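Local structure of protein PES4 (Saccharomyces cerevisiae S288C, 6EZ7) at residues Met1-Phe5 with Asn50-Ser54; Asn8-Thr13 with Phe66-Lys70. The protein probably binds RNA, with poly(A), poly(U) and mRNA 3'-UTRs as its likely targets, and the chain described here is its third RNA recognition motif (RRM). The contacts are given in a common frame with arbitrary orientation. Numbering follows the deposited sequence.

How the contacts relate
The chain starts at the edge of contact 1, runs along strand 3-9 and leaves it through contact 2, so one central RRM strand serves both, once at each end. Helix 15-22 and strands 28-33 and 42-48 follow before the chain returns at 50-54, closing contact 1 at helix 51-61. It then passes through that helix to the hairpin at 66-70, which closes contact 2. Because 1-5 precedes contact 2's first segment and 50-54 falls between its two segments, the loops cross rather than nest. Their centres lie about 21 Å apart, on opposite sides of the chain's centre: contact 1 joins sheet to helix, contact 2 the loop after strand 3-9 to the hairpin of 65-66 and 69-75.

Contact 1: residues Met1-Phe5 with Asn50-Ser54; sequences MNSIF and NSSDS. Unlike the reference sequence in segment 1-5: Met1 (reference Gln).
In this RRM, an alpha/beta sandwich of beta-alpha-beta-beta-alpha-beta topology, its antiparallel sheet extended by the short strand 65-66, the start of the first strand meets the first turn of the second helix. Met1, which replaces the reference Gln, and Asn2 form an irregular lead-in; Ser3-Phe5 are extended. The nearest pair of CA atoms is that of Asn2 and Ser51, 4.4 Å apart. Asn50, at phi/psi -102/125, leads into the helix, and its O accepts from Asp53 N at 3.0 Å; its carbonyl C lies 3.9 Å from Asn2 ND2, which bonds to Tyr48 O. Ser51, with phi/psi -55/-36 and chi1 m, donates from OG to Asn2 OD1 at 2.7 Å; Asn2 reaches it with chi1 m. The backbone passes Ser52 and Asp53 in helical geometry to Ser54 (-66/-40), whose CA-to-CB bond points toward the strand. Ser54 CB lies 3.5 Å from Asn2 O and 4.0 Å from Ile4 CG2; Ile4, chi1 p and chi2 t, also faces Ala57 and Ile58, seating the helix on the sheet. Ser54 OG is hydrogen-bonded to Arg75, at the end of strand 69-75. With chi1 p, Ser54 OG also donates to Ser51 O at 2.8 Å.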
ATOM      1  N   MET A   1      10.052   4.200  -7.212  1.00 56.92           N
ATOM      2  CA  MET A   1       9.782   3.216  -8.250  1.00 47.21           C
ATOM      3  C   MET A   1       9.592   1.837  -7.623  1.00 34.57           C
ATOM      4  O   MET A   1       9.309   0.853  -8.308  1.00 36.11           O
ATOM      5  CB  MET A   1      10.916   3.207  -9.274  1.00 59.44           C
ATOM      6  CG  MET A   1      10.475   3.626 -10.661  1.00 66.89           C
ATOM      7  SD  MET A   1      11.602   3.174 -11.981  1.00134.78           S
ATOM      8  CE  MET A   1      10.947   1.571 -12.421  1.00 52.86           C
ATOM      9  N   ASN A   2       9.761   1.780  -6.308  1.00 30.67           N
ATOM     10  CA  ASN A   2       9.547   0.555  -5.550  1.00 28.84           C
ATOM     11  C   ASN A   2       8.394   0.691  -4.566  1.00 29.20           C
ATOM     12  O   ASN A   2       8.071  -0.255  -3.852  1.00 25.04           O
ATOM     13  CB  ASN A   2      10.817   0.166  -4.789  1.00 32.55           C
ATOM     14  CG  ASN A   2      11.926  -0.297  -5.704  1.00 47.75           C
ATOM     15  OD1 ASN A   2      12.140   0.272  -6.772  1.00 51.74           O
ATOM     16  ND2 ASN A   2      12.639  -1.338  -5.291  1.00 43.98           N
ATOM     17  N   SER A   3       7.775   1.867  -4.525  1.00 31.16           N
ATOM     18  CA  SER A   3       6.839   2.167  -3.444  1.00 29.49           C
ATOM     19  C   SER A   3       5.411   2.413  -3.904  1.00 29.15           C
ATOM     20  O   SER A   3       5.174   2.954  -4.984  1.00 26.86           O
ATOM     21  CB  SER A   3       7.330   3.379  -2.654  1.00 28.06           C
ATOM     22  OG  SER A   3       8.627   3.143  -2.141  1.00 27.40           O
ATOM     23  N   ILE A   4       4.462   2.015  -3.061  1.00 18.83           N
ATOM     24  CA  ILE A   4       3.047   2.233  -3.327  1.00 17.00           C
ATOM     25  C   ILE A   4       2.357   2.897  -2.145  1.00 23.74           C
ATOM     26  O   ILE A   4       2.847   2.853  -1.013  1.00 21.83           O
ATOM     27  CB  ILE A   4       2.320   0.909  -3.651  1.00 19.34           C
ATOM     28  CG1 ILE A   4       2.421  -0.059  -2.468  1.00 18.26           C
ATOM     29  CG2 ILE A   4       2.883   0.289  -4.920  1.00 19.05           C
ATOM     30  CD1 ILE A   4       1.660  -1.359  -2.671  1.00 19.80           C
ATOM     31  N   PHE A   5       1.228   3.535  -2.418  1.00 25.21           N
ATOM     32  CA  PHE A   5       0.351   4.007  -1.357  1.00 18.38           C
ATOM     33  C   PHE A   5      -0.865   3.104  -1.294  1.00 19.32           C
ATOM     34  O   PHE A   5      -1.386   2.679  -2.324  1.00 18.49           O
ATOM     35  CB  PHE A   5      -0.084   5.456  -1.589  1.00 22.31           C
ATOM     36  CG  PHE A   5       0.960   6.472  -1.228  1.00 23.55           C
ATOM     37  CD1 PHE A   5       1.400   6.595   0.078  1.00 22.73           C
ATOM     38  CD2 PHE A   5       1.483   7.320  -2.190  1.00 33.79           C
ATOM     39  CE1 PHE A   5       2.355   7.538   0.417  1.00 31.03           C
ATOM     40  CE2 PHE A   5       2.436   8.266  -1.856  1.00 33.40           C
ATOM     41  CZ  PHE A   5       2.873   8.370  -0.553  1.00 32.99           C
ATOM     42  N   ASN A  50      12.048  -5.474  -4.750  1.00 28.14           N
ATOM     43  CA  ASN A  50      12.111  -5.534  -6.203  1.00 31.45           C
ATOM     44  C   ASN A  50      11.083  -4.607  -6.837  1.00 32.21           C
ATOM     45  O   ASN A  50       9.889  -4.701  -6.551  1.00 31.94           O
ATOM     46  CB  ASN A  50      11.899  -6.970  -6.686  1.00 36.42           C
ATOM     47  CG  ASN A  50      12.919  -7.931  -6.108  1.00 49.65           C
ATOM     48  OD1 ASN A  50      14.124  -7.686  -6.170  1.00 55.67           O
ATOM     49  ND2 ASN A  50      12.439  -9.028  -5.530  1.00 55.41           N
ATOM     50  N   SER A  51      11.558  -3.715  -7.700  1.00 37.27           N
ATOM     51  CA  SER A  51      10.715  -2.696  -8.320  1.00 38.01           C
ATOM     52  C   SER A  51       9.511  -3.293  -9.042  1.00 41.67           C
ATOM     53  O   SER A  51       8.422  -2.717  -9.027  1.00 39.77           O
ATOM     54  CB  SER A  51      11.538  -1.859  -9.299  1.00 47.18           C
ATOM     55  OG  SER A  51      12.755  -1.440  -8.708  1.00 55.81           O
ATOM     56  N   SER A  52       9.710  -4.452  -9.663  1.00 36.37           N
ATOM     57  CA  SER A  52       8.657  -5.094 -10.445  1.00 44.49           C
ATOM     58  C   SER A  52       7.455  -5.465  -9.583  1.00 37.25           C
ATOM     59  O   SER A  52       6.323  -5.500 -10.065  1.00 36.96           O
ATOM     60  CB  SER A  52       9.199  -6.337 -11.159  1.00 51.30           C
ATOM     61  OG  SER A  52       9.687  -7.294 -10.236  1.00 61.67           O
ATOM     62  N   ASP A  53       7.704  -5.724  -8.305  1.00 33.49           N
ATOM     63  CA  ASP A  53       6.651  -6.170  -7.401  1.00 29.79           C
ATOM     64  C   ASP A  53       5.678  -5.053  -7.028  1.00 31.10           C
ATOM     65  O   ASP A  53       4.509  -5.316  -6.745  1.00 26.19           O
ATOM     66  CB  ASP A  53       7.265  -6.779  -6.139  1.00 25.16           C
ATOM     67  CG  ASP A  53       8.044  -8.050  -6.429  1.00 35.26           C
ATOM     68  OD1 ASP A  53       7.777  -8.685  -7.475  1.00 42.01           O
ATOM     69  OD2 ASP A  53       8.919  -8.418  -5.619  1.00 36.25           O
ATOM     70  N   SER A  54       6.152  -3.811  -7.035  1.00 32.80           N
ATOM     71  CA  SER A  54       5.286  -2.684  -6.710  1.00 31.45           C
ATOM     72  C   SER A  54       4.205  -2.514  -7.776  1.00 26.28           C
ATOM     73  O   SER A  54       3.050  -2.237  -7.458  1.00 30.33           O
ATOM     74  CB  SER A  54       6.097  -1.394  -6.551  1.00 38.86           C
ATOM     75  OG  SER A  54       6.613  -0.942  -7.787  1.00 34.61           O
TER

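Contact 2: residues Asn8-Thr13 with Phe66-Lys70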
ATOM      1  N   ASN A   8      -7.820   4.106   1.924  1.00 19.15           N
ATOM      2  CA  ASN A   8      -9.141   3.569   2.242  1.00 18.55           C
ATOM      3  C   ASN A   8      -9.029   2.269   3.029  1.00 24.35           C
ATOM      4  O   ASN A   8      -9.791   1.325   2.817  1.00 28.39           O
ATOM      5  CB  ASN A   8      -9.970   3.350   0.975  1.00 22.79           C
ATOM      6  CG  ASN A   8     -11.449   3.227   1.266  1.00 35.94           C
ATOM      7  OD1 ASN A   8     -11.941   3.770   2.255  1.00 40.84           O
ATOM      8  ND2 ASN A   8     -12.166   2.499   0.415  1.00 33.15           N
ATOM      9  N   LEU A   9      -8.068   2.228   3.945  1.00 25.71           N
ATOM     10  CA  LEU A   9      -7.902   1.078   4.818  1.00 20.44           C
ATOM     11  C   LEU A   9      -8.843   1.174   6.007  1.00 22.66           C
ATOM     12  O   LEU A   9      -9.090   2.269   6.520  1.00 29.44           O
ATOM     13  CB  LEU A   9      -6.456   0.970   5.301  1.00 23.00           C
ATOM     14  CG  LEU A   9      -5.397   0.553   4.280  1.00 16.52           C
ATOM     15  CD1 LEU A   9      -4.011   0.860   4.820  1.00 22.47           C
ATOM     16  CD2 LEU A   9      -5.523  -0.927   3.948  1.00 16.74           C
ATOM     17  N   PRO A  10      -9.376   0.027   6.447  1.00 25.38           N
ATOM     18  CA  PRO A  10     -10.188  -0.051   7.663  1.00 24.81           C
ATOM     19  C   PRO A  10      -9.370   0.384   8.869  1.00 32.75           C
ATOM     20  O   PRO A  10      -8.167   0.134   8.891  1.00 24.34           O
ATOM     21  CB  PRO A  10     -10.555  -1.534   7.755  1.00 23.18           C
ATOM     22  CG  PRO A  10     -10.327  -2.085   6.396  1.00 29.06           C
ATOM     23  CD  PRO A  10      -9.212  -1.287   5.806  1.00 23.80           C
ATOM     24  N   THR A  11     -10.002   1.016   9.852  1.00 29.95           N
ATOM     25  CA  THR A  11      -9.273   1.553  10.997  1.00 34.90           C
ATOM     26  C   THR A  11      -8.617   0.465  11.848  1.00 30.39           C
ATOM     27  O   THR A  11      -7.647   0.728  12.550  1.00 31.71           O
ATOM     28  CB  THR A  11     -10.188   2.404  11.893  1.00 40.71           C
ATOM     29  OG1 THR A  11     -11.317   1.624  12.304  1.00 46.05           O
ATOM     30  CG2 THR A  11     -10.673   3.633  11.138  1.00 46.53           C
ATOM     31  N   ILE A  12      -9.133  -0.757  11.780  1.00 24.53           N
ATOM     32  CA  ILE A  12      -8.554  -1.847  12.561  1.00 25.63           C
ATOM     33  C   ILE A  12      -7.392  -2.543  11.843  1.00 25.95           C
ATOM     34  O   ILE A  12      -6.867  -3.543  12.330  1.00 20.44           O
ATOM     35  CB  ILE A  12      -9.625  -2.898  12.942  1.00 42.80           C
ATOM     36  CG1 ILE A  12     -10.632  -3.112  11.809  1.00 52.23           C
ATOM     37  CG2 ILE A  12     -10.366  -2.459  14.195  1.00 53.27           C
ATOM     38  CD1 ILE A  12     -10.052  -3.660  10.534  1.00 56.33           C
ATOM     39  N   THR A  13      -7.005  -2.015  10.685  1.00 23.23           N
ATOM     40  CA  THR A  13      -5.889  -2.566   9.918  1.00 23.93           C
ATOM     41  C   THR A  13      -4.614  -2.616  10.749  1.00 27.14           C
ATOM     42  O   THR A  13      -4.271  -1.653  11.438  1.00 20.12           O
ATOM     43  CB  THR A  13      -5.633  -1.741   8.646  1.00 25.97           C
ATOM     44  OG1 THR A  13      -6.833  -1.696   7.866  1.00 24.21           O
ATOM     45  CG2 THR A  13      -4.513  -2.349   7.814  1.00 19.58           C
ATOM     46  N   PHE A  66     -11.086  -5.112   1.470  1.00 16.04           N
ATOM     47  CA  PHE A  66     -10.552  -5.543   2.745  1.00 21.95           C
ATOM     48  C   PHE A  66     -11.478  -5.052   3.850  1.00 19.72           C
ATOM     49  O   PHE A  66     -11.644  -3.847   4.039  1.00 18.04           O
ATOM     50  CB  PHE A  66      -9.132  -5.020   2.941  1.00 18.27           C
ATOM     51  CG  PHE A  66      -8.546  -5.367   4.271  1.00 20.62           C
ATOM     52  CD1 PHE A  66      -8.702  -6.639   4.796  1.00 20.03           C
ATOM     53  CD2 PHE A  66      -7.834  -4.429   4.996  1.00 27.79           C
ATOM     54  CE1 PHE A  66      -8.163  -6.966   6.028  1.00 32.99           C
ATOM     55  CE2 PHE A  66      -7.293  -4.752   6.223  1.00 24.07           C
ATOM     56  CZ  PHE A  66      -7.455  -6.021   6.738  1.00 25.82           C
ATOM     57  N   ARG A  67     -12.088  -5.999   4.555  1.00 20.06           N
ATOM     58  CA  ARG A  67     -13.140  -5.711   5.527  1.00 25.79           C
ATOM     59  C   ARG A  67     -14.163  -4.726   4.973  1.00 29.53           C
ATOM     60  O   ARG A  67     -14.474  -3.715   5.602  1.00 29.26           O
ATOM     61  CB  ARG A  67     -12.537  -5.181   6.826  1.00 29.96           C
ATOM     62  CG  ARG A  67     -11.462  -6.088   7.380  1.00 33.04           C
ATOM     63  CD  ARG A  67     -11.572  -6.217   8.876  1.00 53.00           C
ATOM     64  NE  ARG A  67     -10.342  -6.746   9.455  1.00 69.10           N
ATOM     65  CZ  ARG A  67     -10.282  -7.843  10.201  1.00 79.63           C
ATOM     66  NH1 ARG A  67     -11.387  -8.528  10.463  1.00 83.37           N
ATOM     67  NH2 ARG A  67      -9.119  -8.252  10.689  1.00 79.46           N
ATOM     68  N   GLY A  68     -14.660  -5.018   3.775  1.00 27.37           N
ATOM     69  CA  GLY A  68     -15.723  -4.236   3.174  1.00 23.57           C
ATOM     70  C   GLY A  68     -15.272  -2.934   2.541  1.00 26.15           C
ATOM     71  O   GLY A  68     -16.063  -2.265   1.879  1.00 28.33           O
ATOM     72  N   LYS A  69     -14.011  -2.568   2.751  1.00 25.98           N
ATOM     73  CA  LYS A  69     -13.457  -1.346   2.178  1.00 22.65           C
ATOM     74  C   LYS A  69     -12.736  -1.645   0.872  1.00 26.88           C
ATOM     75  O   LYS A  69     -11.883  -2.532   0.820  1.00 19.83           O
ATOM     76  CB  LYS A  69     -12.484  -0.675   3.154  1.00 23.68           C
ATOM     77  CG  LYS A  69     -13.095  -0.231   4.473  1.00 32.68           C
ATOM     78  CD  LYS A  69     -14.176   0.812   4.267  1.00 51.88           C
ATOM     79  CE  LYS A  69     -14.480   1.545   5.564  1.00 64.79           C
ATOM     80  NZ  LYS A  69     -15.641   0.949   6.286  1.00 65.33           N
ATOM     81  N   LYS A  70     -13.074  -0.900  -0.175  1.00 22.28           N
ATOM     82  CA  LYS A  70     -12.400  -1.040  -1.456  1.00 22.21           C
ATOM     83  C   LYS A  70     -11.075  -0.288  -1.407  1.00 28.38           C
ATOM     84  O   LYS A  70     -11.047   0.941  -1.361  1.00 18.40           O
ATOM     85  CB  LYS A  70     -13.282  -0.524  -2.596  1.00 22.54           C
ATOM     86  CG  LYS A  70     -12.797  -0.931  -3.971  1.00 32.99           C
ATOM     87  CD  LYS A  70     -13.830  -0.627  -5.044  1.00 40.39           C
ATOM     88  CE  LYS A  70     -14.106   0.861  -5.135  1.00 49.80           C
ATOM     89  NZ  LYS A  70     -14.957   1.190  -6.310  1.00 61.13           N
TER
HETATM   90  O   HOH W   1     -15.334   1.364  -0.058  1.00 40.99           O
HETATM   91  O   HOH W   2      -7.292  -6.229  11.044  1.00 34.84           O
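Contact 2 is a loop-to-hairpin contact at one end of the RRM sheet, where the chain leaving strand 3-9 packs on the tight turn between strands 65-66 and 69-75. The type I' turn from Phe66 to Lys69 is closed by two backbone bonds, and Pro10 sits against it: its CG lies 3.2 Å from Phe66 O, while its CD is 3.5 Å from Phe66 CD2. Thr13 OG1 approaches the edge of the Phe66 ring, 3.5 Å from CE2, and makes a very short 2.5 Å bond to Pro10 O across a type I turn. The same ring meets Phe21 edge-to-face, extending the contact to helix 15-22. One direct hydrogen bond joins the segments, Asn8 ND2 to Lys70 O at 2.6 Å. Water 2 bridges Ile12 O and Arg67 NH2. This is typical of an RRM whose last strand forms a hairpin with a short extra strand before it, here packed on the loop between first strand and first helix.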